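Local coordinates for protein glucosamine--fructose-6-phosphate aminotransferase [isomerizing] (Francisella tularensis subsp. tularensis, PDB 3TBF) that probably forms the isomerase part of an enzyme that makes glucosamine 6-phosphate and glutamate from fructose 6-phosphate and glutamine, at residues E77-V82 / A194-E199; L233-Y238 / L293-E298. All coordinates share one frame; numbering follows the deposited sequence.

Contact 1. Residues E77-V82 / A194-E199; sequences EKYAKV and AKYTEE
A T-shaped tyrosine pair joins the C-terminal end of helix 63-80 to helix 190-201, with the edge of the Tyr79 ring directed at a face of Tyr196. The planes stand at 69° and the centroids lie 5.0 Å apart. CE1 of Tyr79 does most of the touching: it sits over the Tyr196 ring, displaced toward the phenol rim, and comes within 3.6 Å of Tyr196 CZ. Its neighbour CD1 reaches Tyr196 CE2 at 4.0 Å. With CG beside its own backbone N (chi1 -68°), Tyr79 turns its ring toward the other helix. The two side chains cross at about a right angle.

The polar end of Tyr79 continues the link. A water donates to Tyr79 OH at 3.1 Å and to Glu199 OE1 at 2.9 Å, bridging to the residue nearly one turn beyond Tyr196. The hydroxyl is also hydrogen-bonded to Asp333, which makes a salt bridge with Lys78 as well. OE2 of Glu199 takes the backbone N-H groups of Phe334 and Ser335, so its carboxylate connects the water to the start of helix 335-355. Helix 165-184 packs on both tyrosines through Thr178 and Leu179. Edge-to-face aromatic packing thus joins a helix of the first SIS domain to helix 190-201, a helix-to-helix contact backed by a water-bridged polar network.

Contact 2. Residues L233-Y238 / L293-E298; sequences LGRGLY and LSNLQE
Arg235 grips Asn295 side-on, directing two nitrogens at a single amide oxygen. NE donates to Asn295 OD1 at 3.0 Å, a fairly straight bond (157°) that arrives almost end-on to the carbonyl. NH2 donates to the same OD1 at 3.2 Å; this bond is more bent, but it lies in the carbonyl plane on a lone pair. OD1 itself lies near the guanidinium plane, and the guanidinium and amide are only 17° from coplanar, so the paired bonds restrain rotation of both flat groups. The arginine chain is extended from CG to NE, which carries the guanidinium out to the helix. Asn295 has CG anti to its carbonyl carbon (chi1 -59°) and brings OD1 to meet it.

The apolar part of the contact is a single pair of methyls. Leu233 CD1 meets Leu296 CD2 at 4.1 Å as the two side chains slide past each other in opposite directions. Leu233 leaves the backbone toward the helix, whereas Leu296 comes near only with the end of its side chain.

Backbone bonding shapes the segment that presents Arg235: this residue is the first of a type II' turn, closed by Tyr238 N to Arg235 O at 3.2 Å, with Gly236 at positive phi. Glu91 of the second subunit accepts from Gly236 N. Strand 229-234 lies between strands 256-261 and 278-283 in the parallel sheet; helix 289-301 packs beside its C-terminal end, Ser262 touches both Arg235 and Asn295, and Leu296 also rests on Val283 of strand 278-283.

From the N terminus, the chain runs through helix 63-80 of the first SIS domain, crosses the rest of that parallel sheet and helix 165-184, and returns in helix 190-201, where contact 1 closes a span of 111 residues. Only after this does strand 229-234 open contact 2, which closes after 54 intervening residues on helix 289-301, inside the second SIS domain. The two are therefore in series, neither nested nor crossed. The centres of contact 1 and contact 2 are 24 Å apart, and the nearest atoms of contact 1 and contact 2 are about 6 Å apart, without touching. Leu237, in 233-238, packs on helix 63-80, the helix that carries 77-80, and both contacts border the second subunit.

Contact 1. Residues E77-V82 / A194-E199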
loop_
_atom_site.group_PDB
_atom_site.type_symbol
_atom_site.label_atom_id
_atom_site.label_comp_id
_atom_site.label_asym_id
_atom_site.label_seq_id
_atom_site.Cartn_x
_atom_site.Cartn_y
_atom_site.Cartn_z
ATOM N N GLU A 77 0.442 -12.389 12.485
ATOM C CA GLU A 77 -0.402 -13.401 11.905
ATOM C C GLU A 77 0.234 -14.779 11.925
ATOM O O GLU A 77 -0.404 -15.733 12.311
ATOM C CB GLU A 77 -0.805 -12.959 10.493
ATOM C CG GLU A 77 -1.725 -11.729 10.560
ATOM C CD GLU A 77 -2.867 -11.686 9.516
ATOM O OE1 GLU A 77 -2.860 -12.529 8.561
ATOM O OE2 GLU A 77 -3.757 -10.790 9.698
ATOM N N LYS A 78 1.501 -14.860 11.568
ATOM C CA LYS A 78 2.178 -16.123 11.450
ATOM C C LYS A 78 2.493 -16.773 12.793
ATOM O O LYS A 78 2.281 -17.967 12.934
ATOM C CB LYS A 78 3.506 -15.935 10.686
ATOM C CG LYS A 78 4.379 -17.176 10.632
ATOM C CD LYS A 78 5.511 -17.053 9.574
ATOM C CE LYS A 78 6.372 -18.302 9.597
ATOM N NZ LYS A 78 7.491 -18.236 8.621
ATOM N N TYR A 79 3.036 -16.002 13.749
ATOM C CA TYR A 79 3.484 -16.523 15.027
ATOM C C TYR A 79 2.478 -16.409 16.141
ATOM O O TYR A 79 2.286 -17.357 16.855
ATOM C CB TYR A 79 4.782 -15.837 15.459
ATOM C CG TYR A 79 5.949 -16.194 14.603
ATOM C CD1 TYR A 79 6.636 -17.392 14.777
ATOM C CD2 TYR A 79 6.365 -15.370 13.590
ATOM C CE1 TYR A 79 7.734 -17.748 13.958
ATOM C CE2 TYR A 79 7.441 -15.709 12.768
ATOM C CZ TYR A 79 8.125 -16.891 12.962
ATOM O OH TYR A 79 9.186 -17.170 12.155
ATOM N N ALA A 80 1.855 -15.265 16.331
ATOM C CA ALA A 80 0.782 -15.128 17.340
ATOM C C ALA A 80 -0.580 -15.616 16.876
ATOM O O ALA A 80 -1.477 -15.783 17.689
ATOM C CB ALA A 80 0.666 -13.723 17.793
ATOM N N LYS A 81 -0.757 -15.773 15.566
ATOM C CA LYS A 81 -2.027 -16.142 14.979
ATOM C C LYS A 81 -3.203 -15.255 15.367
ATOM O O LYS A 81 -4.329 -15.723 15.507
ATOM C CB LYS A 81 -2.348 -17.582 15.312
ATOM C CG LYS A 81 -1.171 -18.478 15.109
ATOM C CD LYS A 81 -1.440 -19.620 14.210
ATOM C CE LYS A 81 -0.137 -20.030 13.525
ATOM N NZ LYS A 81 -0.080 -19.785 12.006
ATOM N N VAL A 82 -2.955 -13.965 15.507
ATOM C CA VAL A 82 -4.016 -13.016 15.697
ATOM C C VAL A 82 -4.155 -12.217 14.407
ATOM O O VAL A 82 -3.176 -11.810 13.833
ATOM C CB VAL A 82 -3.720 -12.121 16.874
ATOM C CG1 VAL A 82 -4.875 -11.154 17.154
ATOM C CG2 VAL A 82 -3.484 -13.008 18.075
ATOM N N ALA A 194 11.208 -19.663 23.396
ATOM C CA ALA A 194 12.609 -19.570 23.801
ATOM C C ALA A 194 13.558 -19.472 22.598
ATOM O O ALA A 194 14.516 -18.737 22.630
ATOM C CB ALA A 194 12.967 -20.731 24.653
ATOM N N LYS A 195 13.273 -20.200 21.529
ATOM C CA LYS A 195 14.113 -20.206 20.337
ATOM C C LYS A 195 14.045 -18.846 19.619
ATOM O O LYS A 195 15.065 -18.284 19.184
ATOM C CB LYS A 195 13.638 -21.336 19.427
ATOM C CG LYS A 195 14.089 -21.290 18.007
ATOM C CD LYS A 195 13.645 -22.563 17.336
ATOM C CE LYS A 195 13.086 -22.339 15.935
ATOM N NZ LYS A 195 14.153 -21.757 15.044
ATOM N N TYR A 196 12.840 -18.306 19.511
ATOM C CA TYR A 196 12.676 -16.999 18.890
ATOM C C TYR A 196 13.168 -15.843 19.779
ATOM O O TYR A 196 13.688 -14.865 19.261
ATOM C CB TYR A 196 11.233 -16.802 18.468
ATOM C CG TYR A 196 10.758 -17.888 17.550
ATOM C CD1 TYR A 196 11.499 -18.236 16.425
ATOM C CD2 TYR A 196 9.601 -18.588 17.806
ATOM C CE1 TYR A 196 11.088 -19.220 15.584
ATOM C CE2 TYR A 196 9.190 -19.610 16.963
ATOM C CZ TYR A 196 9.938 -19.901 15.858
ATOM O OH TYR A 196 9.585 -20.905 15.001
ATOM N N THR A 197 13.064 -15.987 21.101
ATOM C CA THR A 197 13.667 -15.023 21.983
ATOM C C THR A 197 15.194 -14.980 21.761
ATOM O O THR A 197 15.771 -13.891 21.719
ATOM C CB THR A 197 13.364 -15.307 23.455
ATOM O OG1 THR A 197 11.956 -15.393 23.650
ATOM C CG2 THR A 197 13.844 -14.171 24.330
ATOM N N GLU A 198 15.836 -16.140 21.610
ATOM C CA GLU A 198 17.281 -16.185 21.342
ATOM C C GLU A 198 17.612 -15.551 20.020
ATOM O O GLU A 198 18.633 -14.924 19.883
ATOM C CB GLU A 198 17.879 -17.615 21.390
ATOM C CG GLU A 198 17.918 -18.206 22.828
ATOM C CD GLU A 198 18.779 -17.367 23.884
ATOM O OE1 GLU A 198 20.037 -17.297 23.718
ATOM O OE2 GLU A 198 18.213 -16.815 24.891
ATOM N N GLU A 199 16.749 -15.720 19.032
ATOM C CA GLU A 199 16.966 -15.075 17.778
ATOM C C GLU A 199 16.938 -13.532 17.912
ATOM O O GLU A 199 17.711 -12.848 17.262
ATOM C CB GLU A 199 15.931 -15.580 16.759
ATOM C CG GLU A 199 15.868 -14.765 15.496
ATOM C CD GLU A 199 14.937 -15.365 14.392
ATOM O OE1 GLU A 199 14.208 -16.387 14.616
ATOM O OE2 GLU A 199 14.947 -14.757 13.295
HETATM O O HOH W 1 12.305 -16.868 12.462
#

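Contact 2. Residues L233-Y238 / L293-E298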
loop_
_atom_site.group_PDB
_atom_site.type_symbol
_atom_site.label_atom_id
_atom_site.label_comp_id
_atom_site.label_asym_id
_atom_site.label_seq_id
_atom_site.Cartn_x
_atom_site.Cartn_y
_atom_site.Cartn_z
ATOM N N LEU A 233 12.994 -3.578 -4.294
ATOM C CA LEU A 233 12.245 -4.812 -4.410
ATOM C C LEU A 233 12.358 -5.702 -3.176
ATOM O O LEU A 233 13.434 -5.861 -2.613
ATOM C CB LEU A 233 12.756 -5.638 -5.612
ATOM C CG LEU A 233 12.548 -5.065 -7.007
ATOM C CD1 LEU A 233 13.062 -6.082 -8.030
ATOM C CD2 LEU A 233 11.097 -4.677 -7.289
ATOM N N GLY A 234 11.247 -6.311 -2.789
ATOM C CA GLY A 234 11.247 -7.296 -1.713
ATOM C C GLY A 234 9.923 -8.032 -1.734
ATOM O O GLY A 234 8.960 -7.547 -2.305
ATOM N N ARG A 235 9.880 -9.183 -1.087
ATOM C CA ARG A 235 8.715 -10.020 -1.027
ATOM C C ARG A 235 8.452 -10.366 0.407
ATOM O O ARG A 235 9.385 -10.607 1.169
ATOM C CB ARG A 235 9.011 -11.331 -1.737
ATOM C CG ARG A 235 8.458 -11.429 -3.152
ATOM C CD ARG A 235 8.535 -12.867 -3.623
ATOM N NE ARG A 235 8.026 -13.047 -4.967
ATOM C CZ ARG A 235 6.781 -13.396 -5.275
ATOM N NH1 ARG A 235 5.856 -13.617 -4.334
ATOM N NH2 ARG A 235 6.464 -13.514 -6.548
ATOM N N GLY A 236 7.196 -10.530 0.771
ATOM C CA GLY A 236 6.891 -10.987 2.137
ATOM C C GLY A 236 7.238 -9.916 3.160
ATOM O O GLY A 236 7.031 -8.708 2.929
ATOM N N LEU A 237 7.781 -10.356 4.291
ATOM C CA LEU A 237 8.338 -9.469 5.284
ATOM C C LEU A 237 9.233 -8.368 4.696
ATOM O O LEU A 237 9.332 -7.321 5.283
ATOM C CB LEU A 237 9.242 -10.275 6.202
ATOM C CG LEU A 237 8.634 -10.885 7.447
ATOM C CD1 LEU A 237 9.524 -12.077 8.047
ATOM C CD2 LEU A 237 8.466 -9.717 8.400
ATOM N N TYR A 238 9.912 -8.619 3.575
ATOM C CA TYR A 238 10.979 -7.723 3.093
ATOM C C TYR A 238 10.434 -6.679 2.134
ATOM O O TYR A 238 11.162 -5.760 1.708
ATOM C CB TYR A 238 12.128 -8.547 2.469
ATOM C CG TYR A 238 12.548 -9.597 3.456
ATOM C CD1 TYR A 238 13.433 -9.287 4.457
ATOM C CD2 TYR A 238 11.978 -10.864 3.462
ATOM C CE1 TYR A 238 13.753 -10.213 5.458
ATOM C CE2 TYR A 238 12.304 -11.812 4.441
ATOM C CZ TYR A 238 13.181 -11.465 5.442
ATOM O OH TYR A 238 13.511 -12.353 6.431
ATOM N N LEU A 293 14.379 -14.848 -7.304
ATOM C CA LEU A 293 15.375 -14.965 -8.377
ATOM C C LEU A 293 14.720 -14.918 -9.771
ATOM O O LEU A 293 15.260 -14.326 -10.733
ATOM C CB LEU A 293 16.147 -16.280 -8.234
ATOM C CG LEU A 293 17.152 -16.285 -7.104
ATOM C CD1 LEU A 293 17.660 -17.741 -6.854
ATOM C CD2 LEU A 293 18.305 -15.328 -7.430
ATOM N N SER A 294 13.542 -15.532 -9.848
ATOM C CA SER A 294 12.752 -15.490 -11.057
ATOM C C SER A 294 12.261 -14.054 -11.347
ATOM O O SER A 294 12.314 -13.602 -12.497
ATOM C CB SER A 294 11.603 -16.492 -10.942
ATOM O OG SER A 294 10.685 -16.310 -11.980
ATOM N N ASN A 295 11.816 -13.325 -10.318
ATOM C CA ASN A 295 11.397 -11.927 -10.512
ATOM C C ASN A 295 12.591 -11.054 -10.874
ATOM O O ASN A 295 12.523 -10.140 -11.702
ATOM C CB ASN A 295 10.741 -11.371 -9.262
ATOM C CG ASN A 295 9.496 -12.160 -8.829
ATOM O OD1 ASN A 295 9.271 -12.341 -7.620
ATOM N ND2 ASN A 295 8.673 -12.606 -9.800
ATOM N N LEU A 296 13.720 -11.365 -10.256
ATOM C CA LEU A 296 14.916 -10.617 -10.520
ATOM C C LEU A 296 15.402 -10.848 -11.944
ATOM O O LEU A 296 15.937 -9.949 -12.575
ATOM C CB LEU A 296 15.964 -10.956 -9.467
ATOM C CG LEU A 296 15.703 -10.217 -8.152
ATOM C CD1 LEU A 296 16.442 -10.855 -7.007
ATOM C CD2 LEU A 296 16.099 -8.760 -8.285
ATOM N N GLN A 297 15.175 -12.057 -12.449
ATOM C CA GLN A 297 15.520 -12.384 -13.825
ATOM C C GLN A 297 14.717 -11.510 -14.778
ATOM O O GLN A 297 15.285 -10.888 -15.683
ATOM C CB GLN A 297 15.287 -13.865 -14.112
ATOM C CG GLN A 297 15.891 -14.338 -15.461
ATOM C CD GLN A 297 17.435 -14.216 -15.525
ATOM O OE1 GLN A 297 18.158 -14.911 -14.780
ATOM N NE2 GLN A 297 17.944 -13.349 -16.433
ATOM N N GLU A 298 13.407 -11.415 -14.540
ATOM C CA GLU A 298 12.550 -10.570 -15.378
ATOM C C GLU A 298 13.200 -9.189 -15.435
ATOM O O GLU A 298 13.407 -8.638 -16.530
ATOM C CB GLU A 298 11.106 -10.447 -14.836
ATOM C CG GLU A 298 10.251 -11.746 -14.819
ATOM C CD GLU A 298 8.694 -11.483 -14.653
ATOM O OE1 GLU A 298 8.017 -11.198 -15.682
ATOM O OE2 GLU A 298 8.146 -11.582 -13.502
#